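Local coordinates for putative tagatose-6-phosphate ketose/aldose isomerase (PDB 3C3J), which is of unestablished function but carries two SIS domains, each built round a parallel beta sheet with helices packed against it, at residues Asn4-Ala9 against Arg21-Arg25; Ser30-Ile34 against Ala181-Val186; Val218-Trp224 against Thr348-Gln353. The contacts are given in a common frame with arbitrary orientation. Numbering follows the deposited sequence.

Overall arrangement
From the N terminus, contact 1 closes a short loop: the chain returns, through helix 15-21, to lay 21-25 against 4-9. Contact 2 then closes a much larger one, pairing helix 23-49 with helix 174-187 across a span that includes all five strands of the first parallel sheet. Contact 3 does the same for the second sheet, joining the loop ahead of strand 226-231 to helix 335-356. The three follow in series; none nests in or crosses another. Contacts 1 and 2 share helix 23-49, their centres about 18 Å apart, whereas the centres of contacts 2 and 3 lie about 31 Å apart, on opposite sides of the chain's centre.

Contact 1. Residues Asn4-Ala9 against Arg21-Arg25; sequences NYTPAA and RHQPR
The chain's modelled start runs as an irregular, mostly extended segment in the opposite direction to 21-25, an N-terminal tail folded back over the kink between helices 15-21 and 23-49; CA atoms are 5.1 Å apart for Tyr5 and Arg25 and 5.4 Å for Pro7 and Arg21. Tyr5 sits in the left-handed helical region (55/38); Thr6 to Ala9 are extended. Arg21, the last helical residue before the break, packs its CB 3.9 Å from Pro7 CB and stretches (chi1 to chi3 m, t, t) so that its guanidinium lies under Ala8, NH1 3.8 Å from Ala8 CB; its charge is met by Glu17 and by a cation-pi contact with Phe214. His22 leaves helical angles and is the N-cap of the next helix; its CA is 4.1 Å from Pro7 CG. Pro24 places CB 3.9 Å from Tyr5 CD1, and the Tyr5 hydroxyl goes on to Asp202 of helix 198-210. Arg25, with chi1 t, folds back (chi3 p) so that NH1 lies 3.3 Å from Pro7 CD, the proline covering one guanidinium face. Three waters bridge the segments: one joins Asn4 O, Thr6 OG1 and Arg25 NH1, one Tyr5 O, Arg21 O and Arg25 N, one Ala8 N and Arg21 NH1. The tail is thus held by proline-arginine packing and water-mediated polar links, without direct hydrogen bonds between the two segments.

Contact 2. Residues Ser30-Ile34 against Ala181-Val186; sequences SLTNI and ASCLAV
This is near-parallel helix-helix packing of the N-terminal helix 23-49 on helix 174-187 of the first SIS domain: the axes of 30-34 and 181-186 come within 9.8 Å and their N-to-C directions differ by 31° (signed -31°). Leu31 and Ser182 have CA atoms 6.3 Å apart, Ile34 and Val186 7.4 Å. Ile34 gives up the most surface. With chi1 m and chi2 t its CD1 reaches across to sit 3.7 Å from Ser182 O, 4.0 Å from Ala185 CB and 4.2 Å from Val186 CG2. Leu31 (m, p) comes next, one turn earlier: CG is 3.9 Å from Ala185 CB, and CD1 is 4.2 Å from Ala181 CB. The small alanines leave room for these two larger side chains. Ser182 (chi1 m) is the third: its OG is 2.8 Å from Ser30 OG, a polar pair in an otherwise apolar interface, and it hydrogen-bonds to Thr178 O, a turn earlier in its own helix. Farther along helix 23-49, Arg38 hydrogen-bonds to the carbonyls of Ala185 and Val186. Helix 174-187 is surrounded by helices: 23-49 covers it here, Cys183 and Leu184 meet Ile71 of helix 63-79, and Ala181 and Leu184 meet Phe340 of helix 335-356.

Contact 3. Residues Val218-Trp224 against Thr348-Gln353; sequences VFGYAPW and TFALMQ
Phe349 is the centre of this contact, a ring from helix 335-356 filling the inside of the irregular loop 218-224. Val218 lies nearest it in backbone terms (CA to CA 5.3 Å); at the far end Tyr221 CA and Gln353 CA are 7.1 Å apart. Val218 takes positive phi (74/-68) and, with chi1 t, sets CG2 3.3 Å from Thr348 OG1, which hydrogen-bonds to Met344 O in its own helix, and CB 4.2 Å from Phe349 CB. Phe349 itself is t, which sends its ring toward those of Phe219 and Trp224, the first over one face and the second at its edge. Phe219 (chi1 m) brings CD2 3.3 Å from Phe349 CD1, with centroids 4.6 Å apart and planes at 44°. Trp224, its chi1 of 31° between wells, puts CZ2 3.9 Å from Phe349 CE1, and the planes meet at 66°. Gly220 has angles (116/-173) at which a CB would jam against the carbonyl of Phe219; its own O lies 3.8 Å from Phe349 CE1, at the ring edge. Tyr221 (m) turns its ring edge to the next helical turn, CE1 3.6 Å from Met352 O and 4.3 Å from CB of Met352, a selenomethionine, while its hydroxyl hydrogen-bonds to Ser215 O and its ring stacks with His356. Pro223 centres an inverse gamma turn. Phe219, Trp224 and Phe349 make an aromatic cluster, which strands 276-281 and 307-312 border through Leu277 and Ile309: a helix-to-sheet core layer of a SIS alpha/beta domain, at the entrance to strand 226-231.

Contact 1. Residues Asn4-Ala9 against Arg21-Arg25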
# COMPACT_ATOMS: atom_id res chain seq x y z
N ASN A 4 -29.54 20.58 13.29
CA ASN A 4 -28.98 19.19 13.19
C ASN A 4 -27.47 19.23 13.01
O ASN A 4 -27.00 19.85 12.04
CB ASN A 4 -29.59 18.42 12.00
CG ASN A 4 -29.37 19.13 10.66
OD1 ASN A 4 -29.91 20.22 10.42
ND2 ASN A 4 -28.58 18.49 9.77
N TYR A 5 -26.72 18.59 13.92
CA TYR A 5 -25.27 18.51 13.79
C TYR A 5 -24.60 19.88 13.63
O TYR A 5 -23.62 20.05 12.87
CB TYR A 5 -24.94 17.63 12.60
CG TYR A 5 -25.57 16.27 12.68
CD1 TYR A 5 -25.12 15.36 13.61
CD2 TYR A 5 -26.58 15.89 11.82
CE1 TYR A 5 -25.68 14.09 13.69
CE2 TYR A 5 -27.15 14.64 11.88
CZ TYR A 5 -26.69 13.74 12.82
OH TYR A 5 -27.25 12.48 12.91
N THR A 6 -25.12 20.88 14.34
CA THR A 6 -24.60 22.23 14.22
C THR A 6 -23.18 22.29 14.79
O THR A 6 -22.93 21.86 15.93
CB THR A 6 -25.52 23.26 14.90
OG1 THR A 6 -26.84 23.13 14.35
CG2 THR A 6 -24.99 24.66 14.67
N PRO A 7 -22.23 22.75 13.97
CA PRO A 7 -20.85 22.87 14.46
C PRO A 7 -20.70 23.92 15.56
O PRO A 7 -21.39 24.94 15.55
CB PRO A 7 -20.08 23.32 13.22
CG PRO A 7 -20.98 23.09 12.06
CD PRO A 7 -22.36 23.14 12.56
N ALA A 8 -19.79 23.67 16.50
CA ALA A 8 -19.34 24.71 17.41
C ALA A 8 -18.53 25.74 16.61
O ALA A 8 -18.20 25.51 15.44
CB ALA A 8 -18.48 24.10 18.53
N ALA A 9 -18.25 26.88 17.21
CA ALA A 9 -17.45 27.90 16.54
C ALA A 9 -16.05 27.36 16.24
O ALA A 9 -15.49 26.59 17.04
CB ALA A 9 -17.34 29.15 17.45
N ARG A 21 -15.34 20.30 11.57
CA ARG A 21 -16.54 20.35 12.40
C ARG A 21 -17.86 20.16 11.63
O ARG A 21 -18.82 19.67 12.21
CB ARG A 21 -16.58 21.64 13.20
CG ARG A 21 -15.51 21.72 14.25
CD ARG A 21 -15.67 22.98 15.06
NE ARG A 21 -14.71 23.13 16.16
CZ ARG A 21 -14.80 22.50 17.33
NH1 ARG A 21 -15.76 21.62 17.55
NH2 ARG A 21 -13.91 22.73 18.29
N HIS A 22 -17.92 20.56 10.35
CA HIS A 22 -19.15 20.40 9.55
C HIS A 22 -19.34 19.02 8.91
O HIS A 22 -20.30 18.80 8.16
CB HIS A 22 -19.37 21.57 8.56
CG HIS A 22 -18.48 21.59 7.35
ND1 HIS A 22 -18.03 20.47 6.70
CD2 HIS A 22 -18.03 22.65 6.62
CE1 HIS A 22 -17.33 20.83 5.63
NE2 HIS A 22 -17.32 22.15 5.57
N GLN A 23 -18.46 18.07 9.23
CA GLN A 23 -18.54 16.72 8.67
C GLN A 23 -19.83 15.94 8.96
O GLN A 23 -20.50 15.51 8.00
CB GLN A 23 -17.31 15.94 9.06
CG GLN A 23 -16.13 16.28 8.16
CD GLN A 23 -14.86 15.60 8.63
OE1 GLN A 23 -14.41 15.81 9.77
NE2 GLN A 23 -14.28 14.77 7.77
N PRO A 24 -20.20 15.75 10.25
CA PRO A 24 -21.44 15.00 10.52
C PRO A 24 -22.66 15.55 9.75
O PRO A 24 -23.40 14.78 9.12
CB PRO A 24 -21.59 15.12 12.06
CG PRO A 24 -20.26 15.35 12.53
CD PRO A 24 -19.55 16.15 11.51
N ARG A 25 -22.79 16.87 9.69
CA ARG A 25 -23.90 17.48 8.99
C ARG A 25 -23.80 17.24 7.50
O ARG A 25 -24.81 16.96 6.85
CB ARG A 25 -23.91 18.98 9.26
CG ARG A 25 -25.10 19.71 8.70
CD ARG A 25 -25.16 21.07 9.26
NE ARG A 25 -23.97 21.81 8.84
CZ ARG A 25 -23.68 23.04 9.23
NH1 ARG A 25 -24.47 23.67 10.07
NH2 ARG A 25 -22.60 23.63 8.78
O HOH W 1 -26.97 22.85 11.34
O HOH W 2 -21.50 18.91 11.57
O HOH W 3 -18.48 21.05 16.58

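Contact 2. Residues Ser30-Ile34 against Ala181-Val186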
# COMPACT_ATOMS: atom_id res chain seq x y z
N SER A 30 -25.41 14.61 2.35
CA SER A 30 -25.10 13.88 1.13
C SER A 30 -26.02 12.65 0.97
O SER A 30 -26.53 12.38 -0.13
CB SER A 30 -23.64 13.44 1.06
OG SER A 30 -23.40 13.00 -0.26
N LEU A 31 -26.20 11.90 2.06
CA LEU A 31 -27.01 10.66 2.03
C LEU A 31 -28.49 10.94 1.79
O LEU A 31 -29.15 10.18 1.08
CB LEU A 31 -26.80 9.84 3.31
CG LEU A 31 -25.60 8.86 3.26
CD1 LEU A 31 -24.33 9.51 2.70
CD2 LEU A 31 -25.34 8.17 4.61
N THR A 32 -29.01 12.04 2.34
CA THR A 32 -30.37 12.48 2.00
C THR A 32 -30.48 12.91 0.52
O THR A 32 -31.47 12.63 -0.14
CB THR A 32 -30.96 13.53 3.04
OG1 THR A 32 -30.22 14.72 3.01
CG2 THR A 32 -30.87 13.01 4.43
N ASN A 33 -29.44 13.52 -0.04
CA ASN A 33 -29.42 13.77 -1.49
C ASN A 33 -29.45 12.49 -2.33
O ASN A 33 -30.13 12.41 -3.36
CB ASN A 33 -28.20 14.59 -1.87
CG ASN A 33 -28.28 15.10 -3.28
OD1 ASN A 33 -29.26 15.78 -3.65
ND2 ASN A 33 -27.28 14.78 -4.09
N ILE A 34 -28.70 11.49 -1.90
CA ILE A 34 -28.65 10.20 -2.56
C ILE A 34 -30.07 9.59 -2.52
O ILE A 34 -30.53 9.03 -3.52
CB ILE A 34 -27.58 9.29 -1.91
CG1 ILE A 34 -26.18 9.78 -2.28
CG2 ILE A 34 -27.80 7.79 -2.27
CD1 ILE A 34 -25.05 9.01 -1.53
N ALA A 181 -18.53 8.14 2.61
CA ALA A 181 -19.88 7.81 3.07
C ALA A 181 -20.84 7.68 1.90
O ALA A 181 -21.69 6.78 1.88
CB ALA A 181 -20.39 8.87 4.05
N SER A 182 -20.70 8.58 0.92
CA SER A 182 -21.55 8.53 -0.28
C SER A 182 -21.35 7.23 -1.08
O SER A 182 -22.32 6.57 -1.46
CB SER A 182 -21.34 9.75 -1.16
OG SER A 182 -21.52 10.94 -0.40
N CYS A 183 -20.09 6.86 -1.31
CA CYS A 183 -19.77 5.64 -2.04
C CYS A 183 -20.34 4.40 -1.34
O CYS A 183 -20.98 3.58 -1.98
CB CYS A 183 -18.27 5.48 -2.25
SG CYS A 183 -17.87 4.16 -3.44
N LEU A 184 -20.17 4.31 -0.02
CA LEU A 184 -20.74 3.22 0.75
C LEU A 184 -22.27 3.19 0.58
O LEU A 184 -22.85 2.12 0.35
CB LEU A 184 -20.36 3.38 2.22
CG LEU A 184 -18.92 3.08 2.64
CD1 LEU A 184 -18.69 3.57 4.09
CD2 LEU A 184 -18.55 1.57 2.52
N ALA A 185 -22.91 4.36 0.64
CA ALA A 185 -24.37 4.46 0.55
C ALA A 185 -24.88 4.09 -0.82
O ALA A 185 -25.96 3.54 -0.93
CB ALA A 185 -24.86 5.85 0.93
N VAL A 186 -24.11 4.39 -1.85
CA VAL A 186 -24.51 4.06 -3.22
C VAL A 186 -24.55 2.55 -3.38
O VAL A 186 -25.53 2.03 -3.90
CB VAL A 186 -23.56 4.68 -4.28
CG1 VAL A 186 -23.77 3.99 -5.67
CG2 VAL A 186 -23.79 6.24 -4.38

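Contact 3. Residues Val218-Trp224 against Thr348-Gln353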
# COMPACT_ATOMS: atom_id res chain seq x y z
N VAL A 218 -5.62 16.89 21.46
CA VAL A 218 -6.17 15.54 21.19
C VAL A 218 -5.38 14.36 21.77
O VAL A 218 -5.90 13.63 22.63
CB VAL A 218 -6.41 15.30 19.68
CG1 VAL A 218 -7.23 14.00 19.48
CG2 VAL A 218 -7.14 16.51 19.07
N PHE A 219 -4.18 14.12 21.26
CA PHE A 219 -3.23 13.20 21.89
C PHE A 219 -2.26 14.01 22.76
O PHE A 219 -1.59 13.42 23.62
CB PHE A 219 -2.44 12.37 20.88
CG PHE A 219 -3.31 11.65 19.87
CD1 PHE A 219 -4.48 11.02 20.25
CD2 PHE A 219 -2.93 11.58 18.53
CE1 PHE A 219 -5.29 10.36 19.32
CE2 PHE A 219 -3.76 10.92 17.59
CZ PHE A 219 -4.91 10.33 17.99
N GLY A 220 -2.15 15.32 22.53
CA GLY A 220 -1.30 16.20 23.35
C GLY A 220 -0.16 16.81 22.58
O GLY A 220 -0.08 16.67 21.36
N TYR A 221 0.74 17.49 23.29
CA TYR A 221 1.86 18.21 22.67
C TYR A 221 3.26 17.75 23.12
O TYR A 221 4.19 18.56 23.20
CB TYR A 221 1.71 19.71 22.92
CG TYR A 221 0.40 20.29 22.43
CD1 TYR A 221 0.10 20.34 21.06
CD2 TYR A 221 -0.53 20.83 23.32
CE1 TYR A 221 -1.09 20.89 20.61
CE2 TYR A 221 -1.72 21.36 22.88
CZ TYR A 221 -2.00 21.39 21.52
OH TYR A 221 -3.16 21.93 21.07
N ALA A 222 3.41 16.46 23.37
CA ALA A 222 4.72 15.89 23.71
C ALA A 222 5.71 16.03 22.55
O ALA A 222 5.31 16.14 21.40
CB ALA A 222 4.58 14.43 24.15
N PRO A 223 7.01 16.02 22.86
CA PRO A 223 8.00 16.25 21.82
C PRO A 223 8.31 14.99 20.97
O PRO A 223 9.47 14.64 20.74
CB PRO A 223 9.21 16.71 22.62
CG PRO A 223 9.08 15.98 23.94
CD PRO A 223 7.62 15.84 24.19
N TRP A 224 7.27 14.33 20.48
CA TRP A 224 7.49 13.21 19.57
C TRP A 224 8.05 13.70 18.23
O TRP A 224 7.78 14.84 17.82
CB TRP A 224 6.21 12.38 19.37
CG TRP A 224 4.97 13.17 19.46
CD1 TRP A 224 4.62 14.22 18.68
CD2 TRP A 224 3.92 12.99 20.41
NE1 TRP A 224 3.41 14.71 19.07
CE2 TRP A 224 2.95 13.98 20.13
CE3 TRP A 224 3.70 12.10 21.45
CZ2 TRP A 224 1.78 14.09 20.86
CZ3 TRP A 224 2.54 12.22 22.19
CH2 TRP A 224 1.60 13.21 21.90
N THR A 348 -8.12 16.17 13.77
CA THR A 348 -8.04 17.20 14.80
C THR A 348 -6.66 17.17 15.42
O THR A 348 -6.09 18.22 15.63
CB THR A 348 -9.18 17.07 15.83
OG1 THR A 348 -9.11 15.80 16.49
CG2 THR A 348 -10.54 17.18 15.14
N PHE A 349 -6.08 15.99 15.63
CA PHE A 349 -4.67 15.92 16.08
C PHE A 349 -3.70 16.68 15.15
O PHE A 349 -2.90 17.51 15.59
CB PHE A 349 -4.21 14.47 16.22
CG PHE A 349 -2.79 14.34 16.65
CD1 PHE A 349 -2.39 14.79 17.90
CD2 PHE A 349 -1.84 13.75 15.84
CE1 PHE A 349 -1.07 14.66 18.32
CE2 PHE A 349 -0.53 13.63 16.27
CZ PHE A 349 -0.16 14.08 17.52
N ALA A 350 -3.77 16.37 13.85
CA ALA A 350 -2.90 17.00 12.88
C ALA A 350 -3.06 18.53 12.84
O ALA A 350 -2.07 19.27 12.77
CB ALA A 350 -3.14 16.36 11.48
N LEU A 351 -4.30 19.01 12.89
CA LEU A 351 -4.59 20.44 12.86
C LEU A 351 -3.91 21.14 14.06
O LEU A 351 -3.26 22.18 13.88
CB LEU A 351 -6.10 20.68 12.88
CG LEU A 351 -6.61 22.12 13.04
CD1 LEU A 351 -6.23 23.02 11.86
CD2 LEU A 351 -8.09 22.14 13.35
N MSE A 352 -4.03 20.55 15.25
CA MSE A 352 -3.48 21.15 16.48
C MSE A 352 -1.97 21.01 16.62
O MSE A 352 -1.31 21.90 17.18
CB MSE A 352 -4.21 20.61 17.71
CG MSE A 352 -5.72 20.82 17.70
SE MSE A 352 -6.34 22.68 17.18
CE MSE A 352 -5.46 23.04 15.49
N GLN A 353 -1.40 19.93 16.10
CA GLN A 353 0.05 19.85 15.98
C GLN A 353 0.58 20.98 15.08
O GLN A 353 1.58 21.61 15.40
CB GLN A 353 0.47 18.49 15.41
CG GLN A 353 0.25 17.32 16.37
CD GLN A 353 1.10 17.42 17.62
OE1 GLN A 353 0.60 17.65 18.72
NE2 GLN A 353 2.40 17.27 17.45